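Local coordinates for methylmalonyl-CoA carboxyltransferase 12S subunit (PDB 1ON3) that catalyses transfer of the carboxyl group of methylmalonyl-CoA to the biotin of the 1.3S subunit, and as a homohexamer forms the core of transcarboxylase, at the interface of chains A and B. Sequence-based numbering; all coordinates share one arbitrary frame. Chains: chain A/B, Methylmalonyl-CoA carboxyltransferase 12S subunit.

Contacts 1 and 2 illustrate how one helix can serve an interface in two chemical styles. Their C-alpha centres lie about 13 Å apart, and both use helix 384-397 of chain A, sharing A:Arg386. In contact 1 the start of that helix packs an isoleucine against helix 184-188 and nearby loops of chain B, and this contact recurs with the chains exchanged. In contact 2 polar side chains of the same stretch meet helix 344-359, helix 384-397 of chain B and both C-terminal carboxylates, near the two-fold axis. Helix 384-397 thus contributes apolar packing and charge pairing together to the association of subunits within the hexamer.

Contact 1: the interface of chains A and B. Residues chain A 385-386, 389; chain B 183-184, 187, 200, 202, 233.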
ATOM      1  N   ILE A 385      15.630  -5.757 -35.552  1.00 20.11           N
ATOM      2  CA  ILE A 385      14.249  -5.544 -35.139  1.00 20.03           C
ATOM      3  C   ILE A 385      14.141  -5.700 -33.626  1.00 20.64           C
ATOM      4  O   ILE A 385      13.612  -4.826 -32.955  1.00 17.18           O
ATOM      5  CB  ILE A 385      13.271  -6.528 -35.844  1.00 20.84           C
ATOM      6  CG1 ILE A 385      13.070  -6.100 -37.304  1.00 16.40           C
ATOM      7  CG2 ILE A 385      11.923  -6.556 -35.119  1.00 15.83           C
ATOM      8  CD1 ILE A 385      12.174  -7.031 -38.116  1.00 17.71           C
ATOM      9  N   ARG A 386      14.655  -6.791 -33.076  1.00 17.86           N
ATOM     10  CA  ARG A 386      14.562  -6.969 -31.634  1.00 21.93           C
ATOM     11  C   ARG A 386      15.591  -6.163 -30.837  1.00 22.72           C
ATOM     12  O   ARG A 386      15.371  -5.891 -29.651  1.00 20.79           O
ATOM     13  CB  ARG A 386      14.653  -8.451 -31.260  1.00 20.12           C
ATOM     14  CG  ARG A 386      15.943  -9.120 -31.678  1.00 27.21           C
ATOM     15  CD  ARG A 386      15.792 -10.636 -31.644  1.00 27.44           C
ATOM     16  NE  ARG A 386      16.940 -11.300 -32.250  1.00 23.48           N
ATOM     17  CZ  ARG A 386      18.069 -11.578 -31.610  1.00 24.94           C
ATOM     18  NH1 ARG A 386      18.204 -11.255 -30.328  1.00 25.40           N
ATOM     19  NH2 ARG A 386      19.067 -12.168 -32.257  1.00 25.75           N
ATOM     20  N   ALA A 389      14.456  -2.410 -30.805  1.00 15.90           N
ATOM     21  CA  ALA A 389      13.280  -2.334 -29.943  1.00 18.89           C
ATOM     22  C   ALA A 389      13.671  -1.994 -28.506  1.00 19.98           C
ATOM     23  O   ALA A 389      12.907  -1.337 -27.795  1.00 16.57           O
ATOM     24  CB  ALA A 389      12.513  -3.662 -29.977  1.00 15.71           C
TER
ATOM     25  N   SER B 183       7.795  -2.438 -37.864  1.00 16.75           N
ATOM     26  CA  SER B 183       8.197  -3.720 -37.310  1.00 10.58           C
ATOM     27  C   SER B 183       8.544  -3.689 -35.822  1.00 18.33           C
ATOM     28  O   SER B 183       8.554  -4.731 -35.156  1.00 15.05           O
ATOM     29  CB  SER B 183       9.412  -4.257 -38.083  1.00 17.63           C
ATOM     30  OG  SER B 183       9.205  -4.195 -39.483  1.00 18.94           O
ATOM     31  N   TYR B 184       8.861  -2.514 -35.295  1.00 17.22           N
ATOM     32  CA  TYR B 184       9.201  -2.448 -33.880  1.00 16.24           C
ATOM     33  C   TYR B 184       7.982  -2.734 -32.994  1.00 18.09           C
ATOM     34  O   TYR B 184       8.134  -3.134 -31.840  1.00 17.67           O
ATOM     35  CB  TYR B 184       9.823  -1.089 -33.557  1.00 13.13           C
ATOM     36  CG  TYR B 184      11.244  -0.966 -34.055  1.00 13.20           C
ATOM     37  CD1 TYR B 184      11.634   0.112 -34.845  1.00 16.64           C
ATOM     38  CD2 TYR B 184      12.200  -1.946 -33.755  1.00 14.64           C
ATOM     39  CE1 TYR B 184      12.949   0.222 -35.332  1.00 13.81           C
ATOM     40  CE2 TYR B 184      13.516  -1.848 -34.234  1.00 12.66           C
ATOM     41  CZ  TYR B 184      13.873  -0.751 -35.023  1.00 16.51           C
ATOM     42  OH  TYR B 184      15.159  -0.617 -35.496  1.00 20.08           O
ATOM     43  N   ALA B 187       7.897  -6.429 -32.398  1.00 13.87           N
ATOM     44  CA  ALA B 187       9.014  -6.772 -31.512  1.00 14.36           C
ATOM     45  C   ALA B 187       8.694  -6.466 -30.058  1.00 11.74           C
ATOM     46  O   ALA B 187       9.224  -7.106 -29.149  1.00 15.14           O
ATOM     47  CB  ALA B 187      10.280  -6.014 -31.925  1.00 16.59           C
ATOM     48  N   MET B 200       9.030  -8.724 -43.299  1.00 30.84           N
ATOM     49  CA  MET B 200       9.268  -7.755 -42.236  1.00 27.87           C
ATOM     50  C   MET B 200      10.747  -7.384 -42.212  1.00 26.23           C
ATOM     51  O   MET B 200      11.609  -8.248 -42.343  1.00 24.70           O
ATOM     52  CB  MET B 200       8.848  -8.384 -40.903  1.00 27.07           C
ATOM     53  CG  MET B 200       8.988  -7.515 -39.683  1.00 25.49           C
ATOM     54  SD  MET B 200       8.238  -8.330 -38.251  1.00 22.33           S
ATOM     55  CE  MET B 200       9.401  -9.602 -37.876  1.00 18.76           C
ATOM     56  N   ILE B 202      13.550  -3.687 -41.073  1.00 21.26           N
ATOM     57  CA  ILE B 202      13.706  -2.279 -40.713  1.00 21.96           C
ATOM     58  C   ILE B 202      14.045  -1.446 -41.949  1.00 23.96           C
ATOM     59  O   ILE B 202      13.493  -0.361 -42.156  1.00 22.32           O
ATOM     60  CB  ILE B 202      14.818  -2.104 -39.642  1.00 21.60           C
ATOM     61  CG1 ILE B 202      14.411  -2.839 -38.363  1.00 22.20           C
ATOM     62  CG2 ILE B 202      15.049  -0.623 -39.348  1.00 17.80           C
ATOM     63  CD1 ILE B 202      12.974  -2.562 -37.907  1.00 22.28           C
ATOM     64  N   ASN B 233      13.882 -13.176 -34.567  1.00 17.95           N
ATOM     65  CA  ASN B 233      12.833 -12.182 -34.334  1.00 20.64           C
ATOM     66  C   ASN B 233      11.418 -12.707 -34.069  1.00 23.56           C
ATOM     67  O   ASN B 233      10.621 -12.026 -33.415  1.00 21.02           O
ATOM     68  CB  ASN B 233      12.749 -11.228 -35.533  1.00 23.78           C
ATOM     69  CG  ASN B 233      13.964 -10.318 -35.660  1.00 23.78           C
ATOM     70  OD1 ASN B 233      14.348  -9.932 -36.767  1.00 27.13           O
ATOM     71  ND2 ASN B 233      14.555  -9.954 -34.531  1.00 24.92           N
TER
HETATM   72  O   HOH W   1      15.912  -7.808 -37.863  1.00 22.35           O
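Apolar packing centres on A:Ile385, whose branches spread over separate groups of chain B. With CG2 anti to the backbone N and CG1 beside it (chi1 -75°), CG2 points to the methyl CB of B:Ala187 at 3.6 Å, while CG1 lies obliquely across the CD1 end of B:Ile202. Beyond it, terminal CD1 meets CG of B:Met200 at 3.6 Å and also nears the methyl CE. A second pair of methyls, A:Ala389 CB and B:Ala187 CB, continues the packing one helical turn on. Cut back to alanine, position A:Ile385 would probably leave B:Ile202, B:Met200 and the methyl of B:Ala187 without an apolar partner and open a gap between the subunits.

The B:Tyr184 ring takes part by its edge: the carbonyl O of A:Ile385 lies in the ring plane, 3.2 Å from CE2. On one face the same ring carries CD1 of B:Ile202, so a residue that packs on A:Ile385 also supports the ring.

B:Asn233 packs and bridges at once. Its amide crosses the A:Arg386 side chain at about a right angle, ND2 packing on the aliphatic CG and CD, and the amide and guanidinium planes stand 61° apart. The polar link runs through a water that joins the chains: its oxygen lies 3.1 Å from the backbone N of A:Ile385 and 2.9 Å from OD1 of B:Asn233.

Contact 2: the interface of chains A and B. Residues chain A 386-387, 390, 523; chain B 348, 351, 387, 390, 523.
The guanidinium of A:Arg386 turns NH1 to B:Asp348, the side chains crossing at about a right angle and the two planes 69° apart. On one face it carries CE1 of A:His387, 3.4 Å above the plane and towards the rim, while the C-terminal carboxylate of A:Cys523 lies at its edge. There NH1 donates to OXT at 2.9 Å, practically in the guanidinium plane. The imidazole of B:His387 has the carboxyl carbon of B:Asp348 at its edge, in plane.

Across the interface, NH1 of A:Arg386 also forms a salt bridge to OD2 of B:Asp348, a weak hydrogen bond at 3.3 Å. Water 3 reinforces it, bridging NH2 and the same OD2. The other carboxylate oxygen, OD1, accepts from NZ of B:Lys390 on its syn side at 3.0 Å, so that this aspartate ties together an arginine and a lysine from opposite chains.

Extended beyond CG, A:Lys390 and B:Lys390 reach toward each other tip to tip, their NZ atoms 3.5 Å apart. A:Lys390 NZ donates a hydrogen bond to B:Cys523 O at 2.9 Å, and B:Lys390 NZ donates one to A:Cys523 O at 2.6 Å. Each oxygen also accepts from the lysine of its own chain, the amine lying above the carboxylate plane, so both lysines hold it. Water 2 also bridges the two amines. The carboxylates would probably offset the like charges of the lysines.

This cluster probably helps to hold both chain ends in the interface, joining two subunits of the hexameric core.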
ATOM      1  N   ARG A 386      14.655  -6.791 -33.076  1.00 17.86           N
ATOM      2  CA  ARG A 386      14.562  -6.969 -31.634  1.00 21.93           C
ATOM      3  C   ARG A 386      15.591  -6.163 -30.837  1.00 22.72           C
ATOM      4  O   ARG A 386      15.371  -5.891 -29.651  1.00 20.79           O
ATOM      5  CB  ARG A 386      14.653  -8.451 -31.260  1.00 20.12           C
ATOM      6  CG  ARG A 386      15.943  -9.120 -31.678  1.00 27.21           C
ATOM      7  CD  ARG A 386      15.792 -10.636 -31.644  1.00 27.44           C
ATOM      8  NE  ARG A 386      16.940 -11.300 -32.250  1.00 23.48           N
ATOM      9  CZ  ARG A 386      18.069 -11.578 -31.610  1.00 24.94           C
ATOM     10  NH1 ARG A 386      18.204 -11.255 -30.328  1.00 25.40           N
ATOM     11  NH2 ARG A 386      19.067 -12.168 -32.257  1.00 25.75           N
ATOM     12  N   HIS A 387      16.701  -5.778 -31.472  1.00 18.20           N
ATOM     13  CA  HIS A 387      17.722  -4.983 -30.779  1.00 19.21           C
ATOM     14  C   HIS A 387      17.332  -3.508 -30.724  1.00 14.93           C
ATOM     15  O   HIS A 387      17.471  -2.859 -29.689  1.00 17.16           O
ATOM     16  CB  HIS A 387      19.097  -5.110 -31.460  1.00 19.58           C
ATOM     17  CG  HIS A 387      19.790  -6.411 -31.191  1.00 18.44           C
ATOM     18  ND1 HIS A 387      19.479  -7.572 -31.863  1.00 21.79           N
ATOM     19  CD2 HIS A 387      20.737  -6.745 -30.281  1.00 19.21           C
ATOM     20  CE1 HIS A 387      20.199  -8.568 -31.377  1.00 25.26           C
ATOM     21  NE2 HIS A 387      20.972  -8.093 -30.413  1.00 23.59           N
ATOM     22  N   LYS A 390      14.863  -2.435 -28.094  1.00 15.67           N
ATOM     23  CA  LYS A 390      15.363  -2.199 -26.741  1.00 16.42           C
ATOM     24  C   LYS A 390      15.400  -0.725 -26.373  1.00 15.51           C
ATOM     25  O   LYS A 390      15.174  -0.368 -25.213  1.00 13.85           O
ATOM     26  CB  LYS A 390      16.766  -2.793 -26.563  1.00 14.98           C
ATOM     27  CG  LYS A 390      16.812  -4.301 -26.666  1.00 17.33           C
ATOM     28  CD  LYS A 390      18.226  -4.838 -26.493  1.00 17.06           C
ATOM     29  CE  LYS A 390      18.304  -6.292 -26.963  1.00 18.60           C
ATOM     30  NZ  LYS A 390      19.651  -6.897 -26.738  1.00 18.15           N
ATOM     31  N   CYS A 523      15.162  -9.234 -25.962  1.00 19.26           N
ATOM     32  CA  CYS A 523      16.439  -9.909 -25.792  1.00 21.60           C
ATOM     33  C   CYS A 523      17.241  -9.871 -27.093  1.00 22.39           C
ATOM     34  O   CYS A 523      18.449  -9.584 -27.011  1.00 19.29           O
ATOM     35  CB  CYS A 523      16.213 -11.351 -25.346  1.00 20.18           C
ATOM     36  SG  CYS A 523      15.542 -11.475 -23.676  1.00 25.28           S
ATOM     37  OXT CYS A 523      16.656 -10.122 -28.172  1.00 25.52           O
TER
ATOM     38  N   ASP B 348      19.379 -16.032 -25.525  1.00 16.97           N
ATOM     39  CA  ASP B 348      18.315 -15.081 -25.806  1.00 19.23           C
ATOM     40  C   ASP B 348      16.941 -15.758 -25.832  1.00 24.67           C
ATOM     41  O   ASP B 348      15.958 -15.249 -25.265  1.00 18.19           O
ATOM     42  CB  ASP B 348      18.544 -14.405 -27.154  1.00 19.46           C
ATOM     43  CG  ASP B 348      19.560 -13.285 -27.084  1.00 19.58           C
ATOM     44  OD1 ASP B 348      19.812 -12.788 -25.971  1.00 23.63           O
ATOM     45  OD2 ASP B 348      20.088 -12.887 -28.147  1.00 20.97           O
ATOM     46  N   ALA B 351      15.954 -16.822 -22.183  1.00 16.45           N
ATOM     47  CA  ALA B 351      15.719 -15.652 -21.341  1.00 19.53           C
ATOM     48  C   ALA B 351      14.363 -15.005 -21.599  1.00 13.83           C
ATOM     49  O   ALA B 351      13.616 -14.735 -20.665  1.00 17.17           O
ATOM     50  CB  ALA B 351      16.835 -14.632 -21.548  1.00 17.12           C
ATOM     51  N   HIS B 387      25.116 -11.961 -23.150  1.00 17.25           N
ATOM     52  CA  HIS B 387      23.912 -12.660 -23.618  1.00 19.60           C
ATOM     53  C   HIS B 387      23.611 -13.839 -22.663  1.00 18.76           C
ATOM     54  O   HIS B 387      22.454 -14.094 -22.304  1.00 22.02           O
ATOM     55  CB  HIS B 387      24.066 -13.160 -25.085  1.00 12.96           C
ATOM     56  CG  HIS B 387      23.882 -12.096 -26.146  1.00 15.89           C
ATOM     57  ND1 HIS B 387      24.894 -11.246 -26.543  1.00 12.66           N
ATOM     58  CD2 HIS B 387      22.813 -11.787 -26.926  1.00 17.12           C
ATOM     59  CE1 HIS B 387      24.460 -10.463 -27.521  1.00 21.16           C
ATOM     60  NE2 HIS B 387      23.197 -10.766 -27.777  1.00  5.67           N
ATOM     61  N   LYS B 390      21.807 -13.125 -19.398  1.00 12.12           N
ATOM     62  CA  LYS B 390      20.359 -12.959 -19.487  1.00 17.59           C
ATOM     63  C   LYS B 390      19.599 -14.129 -18.863  1.00 19.06           C
ATOM     64  O   LYS B 390      18.557 -13.930 -18.248  1.00 16.30           O
ATOM     65  CB  LYS B 390      19.930 -12.775 -20.942  1.00 16.85           C
ATOM     66  CG  LYS B 390      20.475 -11.509 -21.595  1.00 14.50           C
ATOM     67  CD  LYS B 390      20.016 -11.382 -23.044  1.00 18.28           C
ATOM     68  CE  LYS B 390      20.738 -10.246 -23.737  1.00 16.58           C
ATOM     69  NZ  LYS B 390      20.229  -9.952 -25.117  1.00 14.75           N
ATOM     70  N   CYS B 523      21.867  -6.529 -21.835  1.00 18.33           N
ATOM     71  CA  CYS B 523      21.499  -6.248 -23.215  1.00 20.37           C
ATOM     72  C   CYS B 523      22.377  -7.035 -24.178  1.00 22.12           C
ATOM     73  O   CYS B 523      21.802  -7.748 -25.028  1.00 19.78           O
ATOM     74  CB  CYS B 523      21.616  -4.751 -23.510  1.00 21.74           C
ATOM     75  SG  CYS B 523      20.321  -3.770 -22.705  1.00 22.02           S
ATOM     76  OXT CYS B 523      23.617  -6.922 -24.067  1.00 20.26           O
TER
HETATM   77  O   HOH W   2      18.541  -7.892 -24.079  1.00 14.23           O
HETATM   78  O   HOH W   3      21.060 -13.420 -30.687  1.00 17.67           O